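Local coordinates for prolyl 4-hydroxylase (Paramecium bursaria Chlorella virus 1, PDB 5C5T), which probably hydroxylates prolyl residues in collagen-like sequences as a 2-oxoglutarate- and iron-dependent dioxygenase, at residues A[85-90]-A[123-128]; A[100-105]-A[220-225]; A[162-167]-A[181-186]. All coordinates share one frame; numbering follows the deposited sequence.

Contact 1 comes first along the chain: strand 86-89 pairs with strand 120-129 and closes a loop that holds helix 96-109. Contact 2 starts inside that loop, on helix 96-109, and ends on strand 217-225 near the C terminus, so contacts 1 and 2 cross. They also touch, because strands 120-129 and 217-225 are neighbours in the larger sheet. Contact 3 joins the loop after strand 153-160 to the loop before strand 188-192; it follows contact 1 in series and is nested within the loop closed by contact 2. Together the three join the edge of the larger sheet, helix 96-109 and the two loops that link the sheets.

Contact 1: residues A[85-90]-A[123-128]; sequences SEQTWF and DVQVAR
Glu86 to Trp89 and Gln125 to Arg128 run side by side as an antiparallel ladder in the larger sheet of the double-stranded beta-helix fold of 2-oxoglutarate oxygenases, with strand 86-89 outermost. The short axes approach to 4.7 Å at 162°.

Backbone bonding sets the register. Glu86 and Arg128 exchange two N-H...O bonds, as do Thr88 and Val126, for which Thr88 N to Val126 O measures 2.9 Å. Phe90 N carries the pattern on to Val124 O, but the return bond is replaced by a water linking Phe90 O with Val124 N. At the intervening non-hydrogen-bonded pairs, CA-H...O contacts fill in, such as Ala127 CA to Glu86 O at 3.2 Å.

On the face bearing Gln87, Trp89, Gln125 and Ala127, the Trp89 ring takes a CH-pi contact: the non-hydrogen-bonded pairing places Gln125 CB over its six-membered ring, 3.8 Å from the centroid and 19° off the normal. The carbonyl O of Asp123 meets the same ring at its edge, in plane, 3.3 Å from Trp89 CZ3. With CG anti to the backbone N (chi1 -178°) and the chain extended beyond CG, Gln125 runs beside Gln87 toward Asn221, whose ND2 donates to its OE1, making Gln125 a second-shell neighbour of the 2-oxoglutarate site.

On the other face, Phe90 CE1 lies 3.6 Å from Val126 CG2 against Leu53 and Ala57 of helix 47-59, and Lys60 adds a cation-pi contact to Phe90. Farther along, Glu86 and Arg128 stay beyond salt-bridge range; Arg128 NE pairs with Glu216, and Glu86 OE2 bonds Gln133. Within 85-90, the bent Gln87 chain brings NE2 to Ser85 OG at 2.8 Å, the hydroxyl oxygen lying tilted from the amide plane.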
# COMPACT_ATOMS: atom_id res chain seq x y z
N SER A 85 2.72 7.78 -12.20
CA SER A 85 3.85 7.51 -11.29
C SER A 85 4.83 6.57 -12.03
O SER A 85 4.52 6.07 -13.12
CB SER A 85 3.41 6.87 -9.98
OG SER A 85 2.84 5.59 -10.21
N GLU A 86 6.00 6.39 -11.44
CA GLU A 86 7.03 5.44 -11.90
C GLU A 86 7.02 4.29 -10.91
O GLU A 86 6.73 4.53 -9.74
CB GLU A 86 8.39 6.12 -11.94
CG GLU A 86 8.50 7.22 -12.96
CD GLU A 86 7.75 8.47 -12.56
OE1 GLU A 86 7.98 9.00 -11.43
OE2 GLU A 86 6.93 8.92 -13.40
N GLN A 87 7.27 3.06 -11.37
CA GLN A 87 7.27 1.89 -10.50
C GLN A 87 8.40 0.89 -10.77
O GLN A 87 8.87 0.75 -11.90
CB GLN A 87 5.96 1.13 -10.61
CG GLN A 87 4.72 1.97 -10.36
CD GLN A 87 4.02 2.26 -11.65
OE1 GLN A 87 3.78 1.35 -12.45
NE2 GLN A 87 3.71 3.53 -11.89
N THR A 88 8.80 0.17 -9.74
CA THR A 88 9.61 -1.02 -9.94
C THR A 88 9.18 -2.13 -8.99
O THR A 88 8.46 -1.88 -8.01
CB THR A 88 11.12 -0.69 -9.79
OG1 THR A 88 11.89 -1.81 -10.20
CG2 THR A 88 11.50 -0.27 -8.35
N TRP A 89 9.54 -3.37 -9.34
CA TRP A 89 9.20 -4.56 -8.55
C TRP A 89 10.40 -5.30 -7.99
O TRP A 89 11.41 -5.41 -8.66
CB TRP A 89 8.42 -5.58 -9.38
CG TRP A 89 7.12 -5.08 -9.93
CD1 TRP A 89 6.91 -4.51 -11.15
CD2 TRP A 89 5.81 -5.17 -9.30
NE1 TRP A 89 5.57 -4.24 -11.32
CE2 TRP A 89 4.88 -4.61 -10.19
CE3 TRP A 89 5.35 -5.67 -8.09
CZ2 TRP A 89 3.51 -4.52 -9.89
CZ3 TRP A 89 3.98 -5.58 -7.78
CH2 TRP A 89 3.09 -5.04 -8.69
N PHE A 90 10.24 -5.86 -6.79
CA PHE A 90 11.29 -6.63 -6.13
C PHE A 90 10.91 -8.10 -6.09
O PHE A 90 9.75 -8.46 -5.80
CB PHE A 90 11.52 -6.12 -4.71
CG PHE A 90 12.26 -4.82 -4.63
CD1 PHE A 90 11.60 -3.65 -4.85
CD2 PHE A 90 13.62 -4.77 -4.38
CE1 PHE A 90 12.25 -2.45 -4.84
CE2 PHE A 90 14.29 -3.53 -4.33
CZ PHE A 90 13.58 -2.36 -4.56
N ASP A 123 4.84 -9.90 -4.94
CA ASP A 123 6.11 -9.18 -4.97
C ASP A 123 5.89 -7.72 -4.58
O ASP A 123 4.93 -7.10 -5.03
CB ASP A 123 6.73 -9.21 -6.35
CG ASP A 123 7.21 -10.59 -6.76
OD1 ASP A 123 7.20 -11.52 -5.93
OD2 ASP A 123 7.59 -10.74 -7.94
N VAL A 124 6.81 -7.13 -3.82
CA VAL A 124 6.66 -5.74 -3.41
C VAL A 124 6.95 -4.79 -4.59
O VAL A 124 7.89 -5.01 -5.37
CB VAL A 124 7.58 -5.44 -2.21
CG1 VAL A 124 7.70 -3.97 -1.92
CG2 VAL A 124 7.11 -6.20 -0.97
N GLN A 125 6.11 -3.75 -4.71
CA GLN A 125 6.27 -2.67 -5.66
C GLN A 125 6.74 -1.42 -4.93
O GLN A 125 6.21 -1.08 -3.85
CB GLN A 125 4.96 -2.37 -6.36
CG GLN A 125 5.00 -1.29 -7.41
CD GLN A 125 3.61 -0.74 -7.68
OE1 GLN A 125 3.10 0.07 -6.90
NE2 GLN A 125 3.01 -1.15 -8.77
N VAL A 126 7.74 -0.73 -5.48
CA VAL A 126 8.08 0.62 -5.00
C VAL A 126 7.68 1.62 -6.10
O VAL A 126 8.00 1.41 -7.28
CB VAL A 126 9.59 0.73 -4.61
CG1 VAL A 126 10.02 2.19 -4.36
CG2 VAL A 126 9.89 -0.19 -3.38
N ALA A 127 6.96 2.68 -5.72
CA ALA A 127 6.51 3.67 -6.66
C ALA A 127 6.92 5.06 -6.23
O ALA A 127 6.99 5.35 -5.04
CB ALA A 127 4.95 3.63 -6.80
N ARG A 128 7.09 5.94 -7.22
CA ARG A 128 7.53 7.31 -6.99
C ARG A 128 6.65 8.30 -7.73
O ARG A 128 6.25 8.07 -8.88
CB ARG A 128 8.98 7.50 -7.44
CG ARG A 128 9.49 8.98 -7.34
CD ARG A 128 11.02 9.00 -7.38
NE ARG A 128 11.59 10.35 -7.21
CZ ARG A 128 11.83 11.17 -8.22
NH1 ARG A 128 11.51 10.80 -9.46
NH2 ARG A 128 12.37 12.36 -8.00
O HOH W 1 8.96 -8.81 -3.08

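Contact 2: residues A[100-105]-A[220-225]; sequences KIQKKT and ANQWIR. With AKG (2-oxoglutaric acid), chain C.
Gln222 holds CG opposite its own N (chi1 175°) and then bends at chi2 (64°), which turns its amide forward along the strand, toward Trp223, while Gln102 reaches out from the helix as a chain extended beyond CG. The two lie nearly perpendicular, their amide planes 33° apart, and Gln102 NE2 donates to Gln222 OE1 at 2.8 Å. The acceptor lies close to the donor's amide plane. On the far side of the Gln222 amide, NE2 gives a hydrogen bond to Trp223 O at 2.9 Å and another to Glu122 O, so three bonds at its two polar ends fix the flip of this buried group.

Apolar contacts flank the amide pair. Ile101 CG2 packs 4.1 Å from Gln222 CB, the two chains running past one another in reverse senses, and Ile101 CD1 meets Ala220 CB at 4.2 Å. Further along the helix Thr105 CG2 and Ile224 CD1 come tip to tip at 4.1 Å; the Thr105 hydroxyl is turned inward to Ile101 O, donating from above the carbonyl plane.

Asn221 leaves the strand away from the helix, and the Trp223 ring reaches the same side. Asn221 ND2 makes a weak hydrogen bond to O1 of 2-oxoglutarate at 3.0 Å, and the edge of the Trp223 ring faces O2. Trp223 NE1 also bonds OD2 of Asp140, a zinc ligand here. Strand 217-225 thus separates helix 96-109 on one side from the 2-oxoglutarate pocket on the other, with strands 153-160 and 120-129 hydrogen-bonded along its two edges.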
# COMPACT_ATOMS: atom_id res chain seq x y z
N LYS A 100 11.99 -7.65 5.64
CA LYS A 100 11.43 -7.12 6.88
C LYS A 100 9.98 -6.64 6.76
O LYS A 100 9.16 -6.90 7.62
CB LYS A 100 12.31 -5.97 7.40
CG LYS A 100 11.78 -5.33 8.68
CD LYS A 100 12.78 -4.33 9.24
CE LYS A 100 12.32 -3.80 10.60
NZ LYS A 100 13.49 -3.36 11.44
N ILE A 101 9.67 -5.94 5.68
CA ILE A 101 8.27 -5.59 5.39
C ILE A 101 7.40 -6.83 5.49
O ILE A 101 6.38 -6.82 6.17
CB ILE A 101 8.13 -4.93 4.03
CG1 ILE A 101 8.81 -3.53 4.04
CG2 ILE A 101 6.63 -4.77 3.64
CD1 ILE A 101 8.92 -2.85 2.67
N GLN A 102 7.84 -7.91 4.86
CA GLN A 102 6.97 -9.09 4.77
C GLN A 102 6.86 -9.79 6.09
O GLN A 102 5.78 -10.20 6.51
CB GLN A 102 7.50 -10.02 3.70
CG GLN A 102 7.44 -9.35 2.33
CD GLN A 102 7.68 -10.29 1.20
OE1 GLN A 102 8.52 -11.23 1.34
NE2 GLN A 102 6.96 -10.09 0.07
N LYS A 103 7.97 -9.85 6.80
CA LYS A 103 7.95 -10.40 8.17
C LYS A 103 6.99 -9.65 9.10
O LYS A 103 6.18 -10.26 9.78
CB LYS A 103 9.35 -10.41 8.77
CG LYS A 103 9.42 -11.08 10.15
CD LYS A 103 10.84 -11.08 10.69
CE LYS A 103 10.97 -12.02 11.88
NZ LYS A 103 10.52 -11.34 13.10
N LYS A 104 7.08 -8.33 9.15
CA LYS A 104 6.20 -7.55 10.00
C LYS A 104 4.77 -7.58 9.53
O LYS A 104 3.85 -7.46 10.36
CB LYS A 104 6.71 -6.13 10.10
CG LYS A 104 8.03 -6.06 10.75
CD LYS A 104 8.51 -4.67 10.99
CE LYS A 104 7.60 -3.98 11.96
NZ LYS A 104 8.26 -2.82 12.55
N THR A 105 4.56 -7.72 8.22
CA THR A 105 3.19 -7.79 7.71
C THR A 105 2.59 -9.13 8.17
O THR A 105 1.46 -9.19 8.62
CB THR A 105 3.14 -7.65 6.17
OG1 THR A 105 3.65 -6.36 5.80
CG2 THR A 105 1.76 -7.82 5.62
N ALA A 220 6.23 1.95 -0.75
CA ALA A 220 6.31 0.50 -0.96
C ALA A 220 4.96 -0.17 -0.70
O ALA A 220 4.32 0.06 0.33
CB ALA A 220 7.38 -0.09 -0.08
N ASN A 221 4.46 -0.87 -1.73
CA ASN A 221 3.17 -1.58 -1.65
C ASN A 221 3.36 -3.05 -1.49
O ASN A 221 3.95 -3.72 -2.36
CB ASN A 221 2.34 -1.36 -2.93
CG ASN A 221 1.72 -0.00 -2.99
OD1 ASN A 221 1.02 0.41 -2.09
ND2 ASN A 221 1.91 0.69 -4.12
N GLN A 222 2.86 -3.57 -0.38
CA GLN A 222 2.78 -5.03 -0.13
C GLN A 222 1.32 -5.47 -0.24
O GLN A 222 0.54 -5.22 0.65
CB GLN A 222 3.35 -5.41 1.22
CG GLN A 222 3.19 -6.89 1.56
CD GLN A 222 3.95 -7.81 0.61
OE1 GLN A 222 5.15 -8.03 0.77
NE2 GLN A 222 3.28 -8.30 -0.42
N TRP A 223 0.96 -6.10 -1.35
CA TRP A 223 -0.40 -6.60 -1.52
C TRP A 223 -0.47 -8.06 -1.01
O TRP A 223 0.47 -8.82 -1.10
CB TRP A 223 -0.89 -6.45 -3.01
CG TRP A 223 -1.20 -5.01 -3.37
CD1 TRP A 223 -2.21 -4.25 -2.85
CD2 TRP A 223 -0.51 -4.16 -4.31
NE1 TRP A 223 -2.18 -2.99 -3.39
CE2 TRP A 223 -1.15 -2.91 -4.29
CE3 TRP A 223 0.61 -4.33 -5.15
CZ2 TRP A 223 -0.72 -1.81 -5.07
CZ3 TRP A 223 1.02 -3.24 -5.94
CH2 TRP A 223 0.37 -1.99 -5.89
N ILE A 224 -1.64 -8.38 -0.47
CA ILE A 224 -2.01 -9.64 0.15
C ILE A 224 -3.14 -10.25 -0.70
O ILE A 224 -4.19 -9.62 -0.89
CB ILE A 224 -2.45 -9.36 1.61
CG1 ILE A 224 -1.28 -8.66 2.34
CG2 ILE A 224 -2.87 -10.68 2.37
CD1 ILE A 224 -1.68 -7.72 3.42
N ARG A 225 -2.87 -11.42 -1.24
CA ARG A 225 -3.77 -12.11 -2.14
C ARG A 225 -4.41 -13.41 -1.63
O ARG A 225 -3.81 -14.17 -0.89
CB ARG A 225 -3.03 -12.48 -3.42
CG ARG A 225 -2.78 -11.28 -4.29
CD ARG A 225 -2.46 -11.74 -5.66
NE ARG A 225 -2.08 -10.64 -6.50
CZ ARG A 225 -2.77 -10.18 -7.55
NH1 ARG A 225 -3.94 -10.71 -7.88
NH2 ARG A 225 -2.28 -9.17 -8.25
C1 AKG C . -1.58 2.22 -4.98
O1 AKG C . -0.39 2.16 -5.40
O2 AKG C . -2.38 1.29 -5.31
C2 AKG C . -2.06 3.42 -4.21
O5 AKG C . -3.24 3.57 -4.09
C3 AKG C . -1.04 4.41 -3.63
C4 AKG C . -1.70 5.48 -2.81
C5 AKG C . -0.79 6.66 -2.55
O3 AKG C . 0.16 6.91 -3.35
O4 AKG C . -0.97 7.37 -1.52

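Contact 3: residues A[162-167]-A[181-186]; sequences KAPEEG and IKPKKG
Ala163 and Pro183 meet where two irregular loops pass each other, their CA atoms 5.1 Å apart. No hydrogen bond joins the two segments, so the direct contact is van der Waals in kind.

Apolar touching is confined to three residues. The Ala163 methyl points at the second loop and rests 3.7 Å from Pro183 CB; the same methyl lies 3.5 Å from Pro183 O, so it sits against the backbone of that proline as well as its ring. Pro164 comes in beside it, set crosswise to Pro183, with Pro164 CD 3.9 Å from Pro183 CB. Pro183 CG lies almost as near to Pro164 CD, showing that one corner of the Pro164 ring bears on two ring carbons of its partner. Pro183 also packs on Tyr160 of strand 153-160.

In the double-stranded beta-helix, these loops link the two sheets: 162-167 leads from strand 153-160 of the larger sheet toward strand 172-174 of the smaller, and 181-186 returns from strand 179-181 toward strand 188-192. The pairing lies near the 2-oxoglutarate pocket. The side chain of Pro183 is about 6 Å from the bound 2-oxoglutarate at nearest atoms, and that of Pro164 about 4 Å from the side chain of Lys217, which bonds the ligand.

Charged groups hold the loops through outside partners. Lys185 runs extended from chi1 (-170°) and turns only at its end (chi4 86°), where NZ bonds Leu161 O and forms a salt bridge with Asp51 of helix 47-59. Lys162 NZ forms a salt bridge with Glu216. At the exposed end, Glu166 OE2 and Lys182 NZ are opposite charges 4.9 Å apart, too far for a salt bridge.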
# COMPACT_ATOMS: atom_id res chain seq x y z
N LYS A 162 9.38 8.01 1.53
CA LYS A 162 9.75 9.41 1.46
C LYS A 162 8.49 10.27 1.31
O LYS A 162 7.61 9.99 0.48
CB LYS A 162 10.71 9.67 0.30
CG LYS A 162 11.24 11.13 0.27
CD LYS A 162 12.43 11.30 -0.68
CE LYS A 162 13.05 12.70 -0.51
NZ LYS A 162 14.33 12.81 -1.26
N ALA A 163 8.38 11.28 2.16
CA ALA A 163 7.24 12.21 2.14
C ALA A 163 7.55 13.51 1.39
O ALA A 163 8.72 13.92 1.34
CB ALA A 163 6.83 12.51 3.55
N PRO A 164 6.51 14.17 0.84
CA PRO A 164 6.60 15.50 0.23
C PRO A 164 7.12 16.50 1.21
O PRO A 164 7.11 16.27 2.42
CB PRO A 164 5.17 15.82 -0.16
CG PRO A 164 4.52 14.50 -0.38
CD PRO A 164 5.16 13.60 0.65
N GLU A 165 7.48 17.66 0.67
CA GLU A 165 7.90 18.79 1.47
C GLU A 165 6.75 19.40 2.28
O GLU A 165 5.59 18.94 2.19
CB GLU A 165 8.55 19.79 0.51
CG GLU A 165 9.96 19.32 0.08
CD GLU A 165 10.56 20.09 -1.09
OE1 GLU A 165 10.04 21.18 -1.45
OE2 GLU A 165 11.57 19.60 -1.66
N GLU A 166 7.04 20.41 3.11
CA GLU A 166 6.03 21.10 3.88
C GLU A 166 5.01 21.71 2.90
O GLU A 166 5.38 22.36 1.94
CB GLU A 166 6.66 22.19 4.77
CG GLU A 166 5.81 22.60 5.92
CD GLU A 166 5.87 21.60 7.07
OE1 GLU A 166 6.84 20.80 7.12
OE2 GLU A 166 4.95 21.61 7.91
N GLY A 167 3.72 21.46 3.13
CA GLY A 167 2.70 21.94 2.21
C GLY A 167 2.72 21.18 0.89
O GLY A 167 2.21 21.65 -0.14
N ILE A 181 -4.64 10.59 4.94
CA ILE A 181 -3.41 10.31 5.69
C ILE A 181 -2.19 11.05 5.12
O ILE A 181 -1.89 10.93 3.93
CB ILE A 181 -3.12 8.80 5.70
CG1 ILE A 181 -4.34 7.94 6.15
CG2 ILE A 181 -1.85 8.51 6.49
CD1 ILE A 181 -4.75 8.07 7.59
N LYS A 182 -1.45 11.77 5.97
CA LYS A 182 -0.32 12.56 5.50
C LYS A 182 0.93 11.64 5.48
O LYS A 182 1.23 10.97 6.48
CB LYS A 182 -0.10 13.80 6.40
CG LYS A 182 1.26 14.46 6.29
CD LYS A 182 1.35 15.66 7.28
CE LYS A 182 2.75 16.27 7.42
NZ LYS A 182 2.76 17.29 8.51
N PRO A 183 1.65 11.59 4.33
CA PRO A 183 2.85 10.75 4.32
C PRO A 183 3.81 11.13 5.39
O PRO A 183 3.99 12.35 5.62
CB PRO A 183 3.45 11.01 2.96
CG PRO A 183 2.28 11.27 2.11
CD PRO A 183 1.38 12.12 2.99
N LYS A 184 4.40 10.12 6.01
CA LYS A 184 5.48 10.31 7.00
C LYS A 184 6.48 9.16 6.81
O LYS A 184 6.05 8.02 6.80
CB LYS A 184 4.95 10.29 8.43
CG LYS A 184 6.00 10.54 9.53
CD LYS A 184 5.37 10.47 10.93
CE LYS A 184 6.37 10.94 12.00
NZ LYS A 184 5.89 10.65 13.41
N LYS A 185 7.78 9.46 6.70
CA LYS A 185 8.81 8.45 6.51
C LYS A 185 8.72 7.38 7.58
O LYS A 185 8.71 7.66 8.80
CB LYS A 185 10.20 9.10 6.52
CG LYS A 185 11.31 8.19 6.09
CD LYS A 185 12.65 8.93 6.17
CE LYS A 185 13.70 8.34 5.32
NZ LYS A 185 13.56 8.92 3.95
N GLY A 186 8.58 6.14 7.10
CA GLY A 186 8.54 5.00 7.96
C GLY A 186 7.19 4.51 8.40
O GLY A 186 7.12 3.44 8.98